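Local coordinates for polyphosphate kinase (PDB 2O8R), which probably catalyses the reversible, magnesium-dependent transfer of the terminal phosphate of ATP onto a growing polyphosphate chain, at residues 455-461 / 486-491; 609-613 / 639-643. The protein carries 3 engineered substitutions. One frame throughout, in Å; residues are numbered along the deposited sequence.

Contact 1: 455-461 / 486-491; sequences PQGIALL and IVHDVY
Val-487 holds CG1 anti to its backbone N (chi1 154°) and CG2 beside that N, which forks its two methyls along the backbone of strand 457-462. CG1 lies 3.9 Å from Gly-457 N, while CG2 sits 3.4 Å from Gly-457 O and also meets Ala-459 N. This is helix-on-sheet packing in the first phospholipase D-like domain of the C-terminal half: helix 484-497 lies across the sheet, its short segment crossing that of the strand at 73° with the axes 7.7 Å apart. The strand's own hydrogen bonds go to its antiparallel neighbours 442-447 and 474-481, and none runs to the helix.

Where the chain enters the strand, Pro-455 meets two rings from successive turns of the helix. Both His-488 and Tyr-491 carry CG anti to their backbone N, and this carries the rings out to the proline. Pro-455 CG lies over one face of the Tyr-491 ring, 4.2 Å from its centroid and 21° off the ring normal, a CH-pi contact. The same CG approaches the imidazole obliquely, 3.5 Å from His-488 CD2, so the pyrrolidine rests against both rings at once.

Further along, the alternation of the strand turns Ala-459 and Leu-461 toward the helix and Ile-458 and Leu-460 away from it. The small Ala-459 CB sits among Ile-486, Val-487 and Val-490, with Val-490 CG2 3.9 Å away. This end of the contact is buried, and the side chain of Leu-461 comes within about 12 Å of that of His-439, the predicted phosphohistidine. There Leu-461 and Ile-486 cross obliquely, with CD1 of the leucine 4.0 Å from CG2 of the isoleucine.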
loop_
_atom_site.group_PDB
_atom_site.type_symbol
_atom_site.label_atom_id
_atom_site.label_comp_id
_atom_site.label_asym_id
_atom_site.label_seq_id
_atom_site.Cartn_x
_atom_site.Cartn_y
_atom_site.Cartn_z
ATOM N N PRO A 455 24.855 32.464 -4.230
ATOM C CA PRO A 455 24.614 31.106 -3.763
ATOM C C PRO A 455 25.395 30.140 -4.631
ATOM O O PRO A 455 25.491 30.332 -5.841
ATOM C CB PRO A 455 23.108 30.919 -3.971
ATOM C CG PRO A 455 22.703 31.983 -4.918
ATOM C CD PRO A 455 23.611 33.129 -4.656
ATOM N N GLN A 456 25.981 29.130 -4.010
ATOM C CA GLN A 456 26.753 28.145 -4.744
ATOM C C GLN A 456 26.104 26.796 -4.488
ATOM O O GLN A 456 25.537 26.564 -3.417
ATOM C CB GLN A 456 28.198 28.159 -4.244
ATOM C CG GLN A 456 29.261 27.906 -5.285
ATOM C CD GLN A 456 30.636 28.347 -4.803
ATOM O OE1 GLN A 456 30.852 29.525 -4.505
ATOM N NE2 GLN A 456 31.574 27.400 -4.720
ATOM N N GLY A 457 26.157 25.913 -5.474
ATOM C CA GLY A 457 25.547 24.602 -5.303
ATOM C C GLY A 457 25.195 23.846 -6.560
ATOM O O GLY A 457 25.851 23.981 -7.591
ATOM N N ILE A 458 24.157 23.026 -6.453
ATOM C CA ILE A 458 23.750 22.122 -7.523
ATOM C C ILE A 458 22.255 22.257 -7.789
ATOM O O ILE A 458 21.437 22.194 -6.872
ATOM C CB ILE A 458 24.050 20.645 -7.170
ATOM C CG1 ILE A 458 25.543 20.421 -6.944
ATOM C CG2 ILE A 458 23.604 19.749 -8.278
ATOM C CD1 ILE A 458 25.886 19.056 -6.346
ATOM N N ALA A 459 21.906 22.451 -9.049
ATOM C CA ALA A 459 20.517 22.434 -9.448
ATOM C C ALA A 459 20.255 21.174 -10.246
ATOM O O ALA A 459 21.039 20.818 -11.128
ATOM C CB ALA A 459 20.169 23.679 -10.273
ATOM N N LEU A 460 19.162 20.493 -9.916
ATOM C CA LEU A 460 18.678 19.356 -10.691
ATOM C C LEU A 460 17.364 19.759 -11.332
ATOM O O LEU A 460 16.459 20.192 -10.624
ATOM C CB LEU A 460 18.437 18.173 -9.763
ATOM C CG LEU A 460 19.542 17.170 -9.447
ATOM C CD1 LEU A 460 20.875 17.831 -9.249
ATOM C CD2 LEU A 460 19.158 16.374 -8.215
ATOM N N LEU A 461 17.276 19.653 -12.660
ATOM C CA LEU A 461 16.059 20.005 -13.432
ATOM C C LEU A 461 15.659 18.894 -14.366
ATOM O O LEU A 461 16.515 18.229 -14.942
ATOM C CB LEU A 461 16.249 21.265 -14.259
ATOM C CG LEU A 461 16.444 22.513 -13.413
ATOM C CD1 LEU A 461 17.946 22.811 -13.229
ATOM C CD2 LEU A 461 15.733 23.656 -14.091
ATOM N N ILE A 486 22.128 29.309 -13.359
ATOM C CA ILE A 486 21.020 28.394 -13.132
ATOM C C ILE A 486 20.808 28.224 -11.639
ATOM O O ILE A 486 19.677 28.310 -11.154
ATOM C CB ILE A 486 21.261 26.993 -13.737
ATOM C CG1 ILE A 486 21.823 27.076 -15.157
ATOM C CG2 ILE A 486 19.964 26.183 -13.728
ATOM C CD1 ILE A 486 20.785 27.240 -16.220
ATOM N N VAL A 487 21.896 27.990 -10.908
ATOM C CA VAL A 487 21.778 27.642 -9.490
ATOM C C VAL A 487 21.157 28.814 -8.754
ATOM O O VAL A 487 20.449 28.633 -7.760
ATOM C CB VAL A 487 23.125 27.219 -8.860
ATOM C CG1 VAL A 487 23.145 27.469 -7.343
ATOM C CG2 VAL A 487 23.432 25.752 -9.180
ATOM N N HIS A 488 21.380 30.008 -9.294
ATOM C CA HIS A 488 20.869 31.214 -8.681
ATOM C C HIS A 488 19.396 31.374 -9.029
ATOM O O HIS A 488 18.587 31.829 -8.213
ATOM C CB HIS A 488 21.668 32.438 -9.143
ATOM C CG HIS A 488 21.225 33.709 -8.496
ATOM N ND1 HIS A 488 20.238 34.511 -9.028
ATOM C CD2 HIS A 488 21.600 34.292 -7.334
ATOM C CE1 HIS A 488 20.029 35.538 -8.224
ATOM N NE2 HIS A 488 20.839 35.425 -7.187
ATOM N N ASP A 489 19.062 31.002 -10.257
ATOM C CA ASP A 489 17.706 31.127 -10.765
ATOM C C ASP A 489 16.775 30.196 -10.020
ATOM O O ASP A 489 15.675 30.598 -9.626
ATOM C CB ASP A 489 17.687 30.816 -12.254
ATOM C CG ASP A 489 18.091 32.006 -13.100
ATOM O OD1 ASP A 489 18.196 33.113 -12.533
ATOM O OD2 ASP A 489 18.286 31.843 -14.331
ATOM N N VAL A 490 17.238 28.962 -9.822
ATOM C CA VAL A 490 16.514 27.969 -9.050
ATOM C C VAL A 490 16.412 28.447 -7.599
ATOM O O VAL A 490 15.334 28.376 -6.980
ATOM C CB VAL A 490 17.200 26.589 -9.134
ATOM C CG1 VAL A 490 16.580 25.611 -8.153
ATOM C CG2 VAL A 490 17.110 26.031 -10.546
ATOM N N TYR A 491 17.531 28.955 -7.078
ATOM C CA TYR A 491 17.563 29.570 -5.760
ATOM C C TYR A 491 16.444 30.593 -5.603
ATOM O O TYR A 491 15.650 30.539 -4.659
ATOM C CB TYR A 491 18.904 30.256 -5.532
ATOM C CG TYR A 491 18.884 31.206 -4.361
ATOM C CD1 TYR A 491 19.008 30.730 -3.065
ATOM C CD2 TYR A 491 18.735 32.578 -4.547
ATOM C CE1 TYR A 491 18.975 31.579 -1.986
ATOM C CE2 TYR A 491 18.704 33.435 -3.471
ATOM C CZ TYR A 491 18.827 32.926 -2.190
ATOM O OH TYR A 491 18.795 33.765 -1.097
#

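Contact 2: 609-613 / 639-643; sequences EEVFI and RREII
Val-611 and the helix residues Arg-639, Ile-642 and Ile-643 supply the apolar part of this contact. Chi1 of 179° in Val-611 sends its methyls to different partners. Val-611 CG1 lies 3.8 Å from Ile-642 CG2. Val-611 CG2 meets Ile-643 CD1 at 4.1 Å. It also rests on the aliphatic shaft of Arg-639, 3.7 Å from Arg-639 CG. Deeper in, Ile-613 CD1 touches Ile-642 CD1 at 4.2 Å.

The polar interactions gather at the start of the strand. Glu-609 has two conformers, so both bonds of its carboxylate are tentative. In the one described, OE1 faces the edge of the Arg-640 guanidinium in a long salt bridge, 3.5 Å from Arg-640 NH2, with carboxylate and guanidinium planes 51° apart. OE2 is hydrogen-bonded to His-604 ND1. Arg-639 curls past the Glu-609 carbonyl without bonding to it and gives NH1 to Val-633 O instead.

Strand 610-614 runs antiparallel between 600-603 and 629-632 in the second phospholipase D-like domain, and helix 636-651 packs on its face. That helix also meets Leu-346 of strand 345-349 through Glu-641 and Ile-642, while Glu-641 touches helix 678-691.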
loop_
_atom_site.group_PDB
_atom_site.type_symbol
_atom_site.label_atom_id
_atom_site.label_comp_id
_atom_site.label_asym_id
_atom_site.label_seq_id
_atom_site.Cartn_x
_atom_site.Cartn_y
_atom_site.Cartn_z
ATOM N N GLU A 609 22.725 26.546 -32.257
ATOM C CA GLU A 609 21.525 25.861 -31.774
ATOM C C GLU A 609 21.294 26.059 -30.277
ATOM O O GLU A 609 22.244 26.121 -29.500
ATOM C CB GLU A 609 21.588 24.365 -32.113
ATOM C CG GLU A 609 22.429 24.038 -33.352
ATOM C CD GLU A 609 21.769 23.032 -34.290
ATOM O OE1 GLU A 609 22.496 22.192 -34.860
ATOM O OE2 GLU A 609 20.531 23.090 -34.472
ATOM N N GLU A 610 20.029 26.168 -29.884
ATOM C CA GLU A 610 19.668 26.283 -28.467
ATOM C C GLU A 610 18.706 25.172 -28.098
ATOM O O GLU A 610 17.706 24.947 -28.784
ATOM C CB GLU A 610 19.064 27.650 -28.155
ATOM C CG GLU A 610 20.065 28.787 -28.345
ATOM C CD GLU A 610 19.511 30.160 -28.013
ATOM O OE1 GLU A 610 18.465 30.260 -27.342
ATOM O OE2 GLU A 610 20.139 31.156 -28.425
ATOM N N VAL A 611 19.025 24.454 -27.031
ATOM C CA VAL A 611 18.186 23.345 -26.612
ATOM C C VAL A 611 17.616 23.573 -25.222
ATOM O O VAL A 611 18.350 23.900 -24.284
ATOM C CB VAL A 611 18.942 22.018 -26.666
ATOM C CG1 VAL A 611 18.053 20.873 -26.197
ATOM C CG2 VAL A 611 19.448 21.768 -28.079
ATOM N N PHE A 612 16.300 23.410 -25.096
ATOM C CA PHE A 612 15.662 23.515 -23.792
ATOM C C PHE A 612 15.064 22.201 -23.329
ATOM O O PHE A 612 14.560 21.413 -24.128
ATOM C CB PHE A 612 14.591 24.587 -23.797
ATOM C CG PHE A 612 15.122 25.970 -23.984
ATOM C CD1 PHE A 612 15.425 26.761 -22.884
ATOM C CD2 PHE A 612 15.313 26.485 -25.258
ATOM C CE1 PHE A 612 15.914 28.044 -23.053
ATOM C CE2 PHE A 612 15.802 27.757 -25.434
ATOM C CZ PHE A 612 16.100 28.539 -24.331
ATOM N N ILE A 613 15.140 21.988 -22.020
ATOM C CA ILE A 613 14.519 20.866 -21.334
ATOM C C ILE A 613 13.373 21.445 -20.507
ATOM O O ILE A 613 13.591 22.403 -19.747
ATOM C CB ILE A 613 15.571 20.168 -20.428
ATOM C CG1 ILE A 613 16.301 19.094 -21.218
ATOM C CG2 ILE A 613 14.973 19.547 -19.170
ATOM C CD1 ILE A 613 17.484 18.543 -20.475
ATOM N N ARG A 639 24.116 19.450 -25.395
ATOM C CA ARG A 639 23.210 19.867 -26.484
ATOM C C ARG A 639 23.291 18.981 -27.729
ATOM O O ARG A 639 22.278 18.731 -28.394
ATOM C CB ARG A 639 23.499 21.300 -26.921
ATOM C CG ARG A 639 22.640 22.358 -26.287
ATOM C CD ARG A 639 22.668 23.661 -27.090
ATOM N NE ARG A 639 23.970 23.870 -27.713
ATOM C CZ ARG A 639 24.997 24.490 -27.141
ATOM N NH1 ARG A 639 24.892 24.996 -25.918
ATOM N NH2 ARG A 639 26.135 24.607 -27.803
ATOM N N ARG A 640 24.505 18.534 -28.045
ATOM C CA ARG A 640 24.748 17.707 -29.218
ATOM C C ARG A 640 24.118 16.338 -29.017
ATOM O O ARG A 640 23.544 15.768 -29.950
ATOM C CB ARG A 640 26.264 17.615 -29.494
ATOM C CG ARG A 640 26.741 16.585 -30.539
ATOM C CD ARG A 640 25.984 16.644 -31.877
ATOM N NE ARG A 640 25.647 18.003 -32.295
ATOM C CZ ARG A 640 24.662 18.303 -33.139
ATOM N NH1 ARG A 640 23.904 17.336 -33.662
ATOM N NH2 ARG A 640 24.429 19.574 -33.456
ATOM N N GLU A 641 24.202 15.831 -27.791
ATOM C CA GLU A 641 23.671 14.512 -27.472
ATOM C C GLU A 641 22.152 14.484 -27.627
ATOM O O GLU A 641 21.613 13.555 -28.222
ATOM C CB GLU A 641 24.086 14.103 -26.065
ATOM C CG GLU A 641 23.732 12.677 -25.665
ATOM C CD GLU A 641 24.191 12.361 -24.248
ATOM O OE1 GLU A 641 23.857 13.124 -23.320
ATOM O OE2 GLU A 641 24.902 11.358 -24.056
ATOM N N ILE A 642 21.477 15.512 -27.111
ATOM C CA ILE A 642 20.015 15.584 -27.143
ATOM C C ILE A 642 19.522 15.557 -28.580
ATOM O O ILE A 642 18.589 14.821 -28.927
ATOM C CB ILE A 642 19.510 16.843 -26.426
ATOM C CG1 ILE A 642 19.666 16.672 -24.920
ATOM C CG2 ILE A 642 18.054 17.109 -26.740
ATOM C CD1 ILE A 642 19.478 17.956 -24.148
ATOM N N ILE A 643 20.187 16.337 -29.420
ATOM C CA ILE A 643 19.868 16.370 -30.834
ATOM C C ILE A 643 20.138 15.018 -31.472
ATOM O O ILE A 643 19.321 14.533 -32.257
ATOM C CB ILE A 643 20.614 17.508 -31.548
ATOM C CG1 ILE A 643 20.290 18.821 -30.835
ATOM C CG2 ILE A 643 20.170 17.611 -32.976
ATOM C CD1 ILE A 643 20.936 20.018 -31.415
#

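Overall arrangement
Contacts 1 and 2 repeat one theme, a helix laid across an antiparallel strand of a phospholipase D-like domain, the short segments crossing at similarly steep angles, but they use different elements in different domains. Contact 1 is the more buried, with aliphatic groups at its inner end and a proline against two rings at its outer one. Contact 2 is only partly buried: it joins a valine and isoleucine core to an arginine shaft and charged groups near the surface. Their centres are about 20 Å apart, and their nearest atoms stay about 5 Å from each other. The side chains of Leu-461 and Ile-613 both lie about 11 to 12 Å from that of His-439, the predicted phosphohistidine.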